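Local atomic coordinates of BepC protein (Bartonella tribocorum, PDB entry 4WGJ), a protein that probably transfers AMP from ATP to threonine or tyrosine side chains of target proteins, acting as a Fic-family AMPylase. Residues S84-F87 against T91-R94. Residues are numbered along the deposited sequence; the frame is centred on the assembly and turned at random.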
ATOM      1  N   SER A  84      -1.992  14.704 -10.846  1.00 12.02           N
ATOM      2  CA  SER A  84      -3.065  15.597 -10.422  1.00 10.70           C
ATOM      3  C   SER A  84      -4.400  14.895 -10.561  1.00 13.52           C
ATOM      4  O   SER A  84      -4.651  14.192 -11.543  1.00 16.85           O
ATOM      5  CB  SER A  84      -3.058  16.896 -11.228  1.00 15.12           C
ATOM      6  OG  SER A  84      -1.938  17.672 -10.851  1.00 20.53           O
ATOM      7  N   PHE A  85      -5.245  15.067  -9.553  1.00 10.09           N
ATOM      8  CA  PHE A  85      -6.570  14.482  -9.596  1.00 10.04           C
ATOM      9  C   PHE A  85      -7.628  15.546  -9.405  1.00 13.01           C
ATOM     10  O   PHE A  85      -7.584  16.282  -8.432  1.00 14.83           O
ATOM     11  CB  PHE A  85      -6.749  13.411  -8.515  1.00 12.33           C
ATOM     12  CG  PHE A  85      -8.110  12.788  -8.546  1.00 10.55           C
ATOM     13  CD1 PHE A  85      -8.388  11.768  -9.438  1.00 14.45           C
ATOM     14  CD2 PHE A  85      -9.128  13.253  -7.724  1.00 14.16           C
ATOM     15  CE1 PHE A  85      -9.641  11.210  -9.509  1.00 14.91           C
ATOM     16  CE2 PHE A  85     -10.396  12.694  -7.792  1.00 13.92           C
ATOM     17  CZ  PHE A  85     -10.652  11.669  -8.682  1.00 16.22           C
ATOM     18  N   THR A  86      -8.589  15.608 -10.327  1.00 13.78           N
ATOM     19  CA  THR A  86      -9.672  16.572 -10.226  1.00 15.33           C
ATOM     20  C   THR A  86     -10.944  15.922  -9.685  1.00 15.25           C
ATOM     21  O   THR A  86     -11.495  15.006 -10.299  1.00 16.03           O
ATOM     22  CB  THR A  86      -9.955  17.220 -11.591  1.00 19.13           C
ATOM     23  OG1 THR A  86      -8.779  17.927 -12.013  1.00 17.52           O
ATOM     24  CG2 THR A  86     -11.118  18.198 -11.494  1.00 18.83           C
ATOM     25  N   PHE A  87     -11.381  16.382  -8.513  1.00 16.38           N
ATOM     26  CA  PHE A  87     -12.598  15.877  -7.878  1.00 18.88           C
ATOM     27  C   PHE A  87     -13.840  16.306  -8.638  1.00 19.34           C
ATOM     28  O   PHE A  87     -13.799  17.242  -9.433  1.00 18.50           O
ATOM     29  CB  PHE A  87     -12.707  16.386  -6.436  1.00 18.12           C
ATOM     30  CG  PHE A  87     -11.739  15.748  -5.486  1.00 13.50           C
ATOM     31  CD1 PHE A  87     -10.477  16.292  -5.290  1.00 13.24           C
ATOM     32  CD2 PHE A  87     -12.107  14.626  -4.760  1.00 15.02           C
ATOM     33  CE1 PHE A  87      -9.586  15.707  -4.399  1.00 14.25           C
ATOM     34  CE2 PHE A  87     -11.226  14.036  -3.871  1.00 12.95           C
ATOM     35  CZ  PHE A  87      -9.962  14.574  -3.697  1.00 13.77           C
ATOM     36  N   THR A  91     -12.165  20.867  -7.837  1.00 19.41           N
ATOM     37  CA  THR A  91     -10.829  21.193  -7.346  1.00 18.09           C
ATOM     38  C   THR A  91      -9.825  20.100  -7.720  1.00 20.42           C
ATOM     39  O   THR A  91     -10.202  18.949  -7.931  1.00 17.30           O
ATOM     40  CB  THR A  91     -10.822  21.396  -5.812  1.00 22.81           C
ATOM     41  OG1 THR A  91     -11.093  20.150  -5.158  1.00 19.34           O
ATOM     42  CG2 THR A  91     -11.866  22.444  -5.395  1.00 23.86           C
ATOM     43  N   THR A  92      -8.549  20.463  -7.801  1.00 17.35           N
ATOM     44  CA  THR A  92      -7.522  19.514  -8.216  1.00 13.39           C
ATOM     45  C   THR A  92      -6.488  19.332  -7.118  1.00 15.52           C
ATOM     46  O   THR A  92      -6.011  20.315  -6.550  1.00 17.39           O
ATOM     47  CB  THR A  92      -6.841  19.984  -9.514  1.00 20.00           C
ATOM     48  OG1 THR A  92      -7.823  20.047 -10.555  1.00 20.67           O
ATOM     49  CG2 THR A  92      -5.731  19.029  -9.921  1.00 15.36           C
ATOM     50  N   ALA A  93      -6.164  18.074  -6.818  1.00 14.35           N
ATOM     51  CA  ALA A  93      -5.245  17.741  -5.740  1.00 12.54           C
ATOM     52  C   ALA A  93      -4.033  16.950  -6.245  1.00 13.14           C
ATOM     53  O   ALA A  93      -4.121  16.199  -7.210  1.00 15.26           O
ATOM     54  CB  ALA A  93      -5.974  16.938  -4.652  1.00 16.39           C
ATOM     55  N   ARG A  94      -2.912  17.119  -5.557  1.00 12.38           N
ATOM     56  CA  ARG A  94      -1.702  16.329  -5.787  1.00 14.05           C
ATOM     57  C   ARG A  94      -0.897  16.356  -4.499  1.00 15.44           C
ATOM     58  O   ARG A  94      -0.977  17.337  -3.748  1.00 15.06           O
ATOM     59  CB  ARG A  94      -0.879  16.901  -6.938  1.00 15.26           C
ATOM     60  CG  ARG A  94       0.045  15.886  -7.611  1.00 15.06           C
ATOM     61  CD  ARG A  94       0.728  16.494  -8.853  1.00 11.30           C
ATOM     62  NE  ARG A  94       1.869  17.349  -8.529  1.00 16.53           N
ATOM     63  CZ  ARG A  94       3.129  16.933  -8.497  1.00 19.03           C
ATOM     64  NH1 ARG A  94       3.422  15.656  -8.753  1.00 18.13           N
ATOM     65  NH2 ARG A  94       4.097  17.791  -8.194  1.00 21.51           N
TER
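T86 and T92 share one side-chain rotamer, chi1 -62° in each, with OG1 anti to the carbonyl carbon and CG2 anti to the backbone N. Facing one another across two antiparallel strands, they thereby bring their hydroxyls together in an OG1–OG1 hydrogen bond of 2.7 Å. This is the non-hydrogen-bonded pair of the hairpin, and the hydroxyl link joins the strands at a position where no main-chain bond does. The methyl of T92 points the other way along the strand, its CG2 lying 3.7 Å from S84 CB, and M9 of helix 8-11 touches both residues.

F85 and A93 form the adjoining hydrogen-bonded pair: F85 N donates to A93 O and A93 N to F85 O, both bonds close to straight. A third main-chain hydrogen bond, F87 N to T91 O at 2.9 Å, continues the pairing beyond the strand ends, toward the turn. On the face of F85 and A93, the F87 ring presents its edge to the second strand, with CE1 3.8 Å from A93 CB. One face of the same ring receives F85 CD2, 4.0 Å above its centre, in an edge-to-face contact. W76 and K22 also meet the F87 ring, the latter as a cation-pi partner. At the far end, S84 OG lies against R94 CD, while the guanidinium reaches D82 O through NH1. The pairing is that of a short two-stranded antiparallel beta hairpin in the Fic/DOC family region of a mostly helical chain, with hydroxyl-paired threonines on one face and aromatic rings on the other.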